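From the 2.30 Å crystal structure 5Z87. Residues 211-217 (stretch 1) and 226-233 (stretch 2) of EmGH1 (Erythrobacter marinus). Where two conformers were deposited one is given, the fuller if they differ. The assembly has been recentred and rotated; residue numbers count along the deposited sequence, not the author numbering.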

ATOM      1  N   ILE A 211      15.930 -24.495  -4.659  1.00 19.55           N
ATOM      2  CA  ILE A 211      16.687 -24.298  -3.424  1.00 22.29           C
ATOM      3  C   ILE A 211      16.451 -25.455  -2.465  1.00 21.98           C
ATOM      4  O   ILE A 211      17.393 -25.986  -1.865  1.00 23.53           O
ATOM      5  N   VAL A 212      15.185 -25.821  -2.255  1.00 24.18           N
ATOM      6  CA  VAL A 212      14.891 -26.893  -1.309  1.00 20.18           C
ATOM      7  C   VAL A 212      15.509 -28.194  -1.800  1.00 22.59           C
ATOM      8  O   VAL A 212      16.135 -28.932  -1.031  1.00 22.78           O
ATOM      9  N   GLU A 213      15.385 -28.473  -3.095  0.57 21.13           N
ATOM     10  CA  GLU A 213      15.931 -29.712  -3.622  0.57 24.74           C
ATOM     11  C   GLU A 213      17.456 -29.680  -3.701  0.57 26.59           C
ATOM     12  O   GLU A 213      18.077 -30.745  -3.740  0.57 27.82           O
ATOM     13  N   GLY A 214      18.072 -28.495  -3.684  1.00 29.53           N
ATOM     14  CA  GLY A 214      19.514 -28.398  -3.552  1.00 25.03           C
ATOM     15  C   GLY A 214      19.997 -28.580  -2.126  1.00 23.09           C
ATOM     16  O   GLY A 214      20.990 -29.269  -1.883  1.00 29.31           O
ATOM     17  N   LEU A 215      19.309 -27.965  -1.162  1.00 21.69           N
ATOM     18  CA  LEU A 215      19.751 -28.043   0.226  1.00 21.98           C
ATOM     19  C   LEU A 215      19.406 -29.388   0.869  1.00 23.29           C
ATOM     20  O   LEU A 215      20.178 -29.902   1.683  1.00 18.08           O
ATOM     21  N   GLN A 216      18.249 -29.958   0.532  1.00 21.34           N
ATOM     22  CA  GLN A 216      17.773 -31.192   1.144  1.00 23.98           C
ATOM     23  C   GLN A 216      17.988 -32.418   0.274  1.00 29.00           C
ATOM     24  O   GLN A 216      17.900 -33.539   0.786  1.00 24.93           O
ATOM     25  N   GLY A 217      18.245 -32.240  -1.020  1.00 29.78           N
ATOM     26  CA  GLY A 217      18.148 -33.326  -1.971  1.00 18.03           C
ATOM     27  C   GLY A 217      16.726 -33.499  -2.465  1.00 24.78           C
ATOM     28  O   GLY A 217      15.763 -32.935  -1.936  1.00 22.31           O
ATOM     29  N   ASN A 226      25.202 -35.226   3.690  1.00 31.89           N
ATOM     30  CA  ASN A 226      25.689 -33.905   3.298  1.00 35.82           C
ATOM     31  C   ASN A 226      24.575 -33.009   2.749  1.00 30.38           C
ATOM     32  O   ASN A 226      24.829 -32.103   1.947  1.00 31.24           O
ATOM     33  N   ARG A 227      23.342 -33.260   3.176  1.00 27.32           N
ATOM     34  CA  ARG A 227      22.203 -32.375   2.986  1.00 26.66           C
ATOM     35  C   ARG A 227      21.751 -31.866   4.344  1.00 24.06           C
ATOM     36  O   ARG A 227      22.164 -32.379   5.384  1.00 24.20           O
ATOM     37  N   ILE A 228      20.909 -30.828   4.333  1.00 23.26           N
ATOM     38  CA  ILE A 228      20.401 -30.217   5.557  1.00 22.15           C
ATOM     39  C   ILE A 228      18.929 -29.882   5.349  1.00 24.93           C
ATOM     40  O   ILE A 228      18.449 -29.768   4.220  1.00 22.72           O
ATOM     41  N   ALA A 229      18.216 -29.709   6.456  1.00 17.90           N
ATOM     42  CA  ALA A 229      16.812 -29.320   6.404  1.00 25.14           C
ATOM     43  C   ALA A 229      16.655 -27.834   6.072  1.00 19.16           C
ATOM     44  O   ALA A 229      17.392 -26.981   6.583  1.00 22.12           O
ATOM     45  N   THR A 230      15.690 -27.534   5.210  1.00 21.09           N
ATOM     46  CA  THR A 230      15.263 -26.163   4.938  1.00 20.43           C
ATOM     47  C   THR A 230      14.132 -25.773   5.880  1.00 19.46           C
ATOM     48  O   THR A 230      13.289 -26.603   6.235  1.00 21.23           O
ATOM     49  N   SER A 231      14.111 -24.501   6.278  1.00 17.15           N
ATOM     50  CA  SER A 231      12.963 -23.893   6.953  1.00 20.82           C
ATOM     51  C   SER A 231      12.500 -22.708   6.104  1.00 22.49           C
ATOM     52  O   SER A 231      12.990 -21.587   6.256  1.00 21.42           O
ATOM     53  N   VAL A 232      11.544 -22.945   5.209  1.00 19.82           N
ATOM     54  CA  VAL A 232      11.121 -21.887   4.300  1.00 19.64           C
ATOM     55  C   VAL A 232      10.422 -20.786   5.090  1.00 22.55           C
ATOM     56  O   VAL A 232       9.639 -21.055   6.014  1.00 18.47           O
ATOM     57  N   LYS A 233      10.733 -19.534   4.756  1.00 16.04           N
ATOM     58  CA  LYS A 233      10.295 -18.388   5.538  1.00 14.96           C
ATOM     59  C   LYS A 233       9.958 -17.253   4.576  1.00 20.39           C
ATOM     60  O   LYS A 233      10.364 -17.286   3.411  1.00 17.94           O
TER

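At 2.7 Å, Arg227 NH2 and Gly214 O are close enough for a strong hydrogen bond, yet the N-H...O angle of 125° makes it a weak one. The carbonyl groups near the C-terminal end of a helix lack amide partners within it and often find donors elsewhere, and in EmGH1 a single short segment does much of this work. Arg227 runs back along the last turn of the helix. Its CA-to-CB bond points toward the helix, and the side chain, with chi1 and chi2 both m and chi3 t, brings NH2 to Gly214 O. A water extends the link: it donates to Glu213 O at 2.5 Å and accepts from Arg227 NH2 at 3.2 Å. Gly217 CA lies over one face of the guanidinium. Gly217 has positive phi, and a CB there would jam against the preceding carbonyl oxygen and come within 3.7 Å of Arg227 CG.

The next carbonyl is met more squarely. Ile228 N donates to Leu215 O at 2.9 Å and 173°, close to linear. Gln216 then supplies a side-chain counterpart: although its CB points away overall, the m, t rotamer brings the amide back, so that OE1 accepts from Thr230 N at 3.0 Å. Thr230 OG1 is also 3.0 Å from Gln216 OE1, a weak contact whose proton has another acceptor within reach.

Apolar packing fills in beside these polar links. Thr230, rotamer p, points toward the helix and sets CG2 3.6 Å from Leu215 CB, while its OG1 lies 3.7 Å from Val212 CG1. Leu215 (m, t) and Ile228 (p, t) meet through CD2 and CD1 at 4.0 Å, the end of the isoleucine swinging nearer than its sideways CB would suggest. Val232 (m), farther along the strand, meets the helix residue Val212 (t), with Val232 CG1 4.0 Å from Val212 CG2.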

ATOM      1  CB  ILE A 211      16.316 -22.959  -2.755  1.00 18.74           C
ATOM      2  CG1 ILE A 211      16.620 -21.766  -3.663  1.00 19.41           C
ATOM      3  CG2 ILE A 211      17.055 -22.813  -1.398  1.00 16.19           C
ATOM      4  CD1 ILE A 211      15.869 -20.495  -3.247  1.00 24.62           C
ATOM      5  CB  VAL A 212      13.370 -27.034  -1.078  1.00 23.33           C
ATOM      6  CG1 VAL A 212      13.060 -28.256  -0.196  1.00 18.36           C
ATOM      7  CG2 VAL A 212      12.794 -25.786  -0.433  1.00 17.70           C
ATOM      8  CB  GLU A 213      15.267 -30.021  -4.972  0.57 24.95           C
ATOM      9  CG  GLU A 213      13.792 -30.445  -4.773  0.57 27.46           C
ATOM     10  CD  GLU A 213      13.003 -30.687  -6.054  0.57 33.57           C
ATOM     11  OE1 GLU A 213      13.061 -29.852  -6.990  0.57 31.98           O
ATOM     12  OE2 GLU A 213      12.286 -31.713  -6.101  0.57 33.96           O
ATOM     13  CB  LEU A 215      19.142 -26.894   1.035  1.00 17.93           C
ATOM     14  CG  LEU A 215      19.804 -25.522   0.887  1.00 19.90           C
ATOM     15  CD1 LEU A 215      18.929 -24.436   1.524  1.00 20.27           C
ATOM     16  CD2 LEU A 215      21.204 -25.522   1.507  1.00 16.01           C
ATOM     17  CB  GLN A 216      16.271 -31.104   1.463  1.00 19.08           C
ATOM     18  CG  GLN A 216      15.892 -30.116   2.560  1.00 17.10           C
ATOM     19  CD  GLN A 216      14.480 -30.341   3.111  1.00 22.93           C
ATOM     20  OE1 GLN A 216      14.140 -29.852   4.195  1.00 19.24           O
ATOM     21  NE2 GLN A 216      13.657 -31.084   2.367  1.00 18.63           N
ATOM     22  CB  ASN A 226      26.844 -34.033   2.300  1.00 32.70           C
ATOM     23  CG  ASN A 226      28.086 -34.649   2.934  1.00 47.45           C
ATOM     24  OD1 ASN A 226      28.447 -34.326   4.074  1.00 43.04           O
ATOM     25  ND2 ASN A 226      28.736 -35.545   2.206  1.00 48.02           N
ATOM     26  CB  ARG A 227      21.049 -33.095   2.275  1.00 22.43           C
ATOM     27  CG  ARG A 227      21.421 -33.723   0.949  1.00 18.61           C
ATOM     28  CD  ARG A 227      21.910 -32.698  -0.063  1.00 25.74           C
ATOM     29  NE  ARG A 227      22.356 -33.361  -1.283  1.00 28.83           N
ATOM     30  CZ  ARG A 227      22.159 -32.898  -2.510  1.00 38.64           C
ATOM     31  NH1 ARG A 227      22.604 -33.594  -3.543  1.00 38.88           N
ATOM     32  NH2 ARG A 227      21.527 -31.743  -2.707  1.00 34.27           N
ATOM     33  CB  ILE A 228      21.189 -28.942   5.956  1.00 24.05           C
ATOM     34  CG1 ILE A 228      20.892 -27.791   4.974  1.00 21.58           C
ATOM     35  CG2 ILE A 228      22.694 -29.224   6.012  1.00 23.49           C
ATOM     36  CD1 ILE A 228      21.520 -26.440   5.365  1.00 17.79           C
ATOM     37  CB  ALA A 229      16.128 -29.631   7.740  1.00 20.59           C
ATOM     38  CB  THR A 230      14.769 -26.012   3.494  1.00 16.93           C
ATOM     39  OG1 THR A 230      13.755 -26.990   3.229  1.00 17.25           O
ATOM     40  CG2 THR A 230      15.896 -26.204   2.510  1.00 18.53           C
ATOM     41  CB  SER A 231      13.308 -23.455   8.380  1.00 16.33           C
ATOM     42  OG  SER A 231      14.176 -24.385   8.999  1.00 20.21           O
ATOM     43  CB  VAL A 232      10.230 -22.464   3.190  1.00 16.55           C
ATOM     44  CG1 VAL A 232      11.060 -23.370   2.290  1.00 13.35           C
ATOM     45  CG2 VAL A 232       9.078 -23.260   3.802  1.00 17.35           C
ATOM     46  CB  LYS A 233      11.381 -17.987   6.542  1.00 16.77           C
ATOM     47  CG  LYS A 233      12.677 -17.548   5.881  1.00 20.89           C
ATOM     48  CD  LYS A 233      13.729 -17.169   6.896  1.00 20.85           C
ATOM     49  CE  LYS A 233      14.865 -16.385   6.225  1.00 24.94           C
ATOM     50  NZ  LYS A 233      16.101 -16.273   7.089  1.00 20.64           N
TER
HETATM   51  O   HOH W   1      19.800 -31.618  -5.344  1.00 34.48           O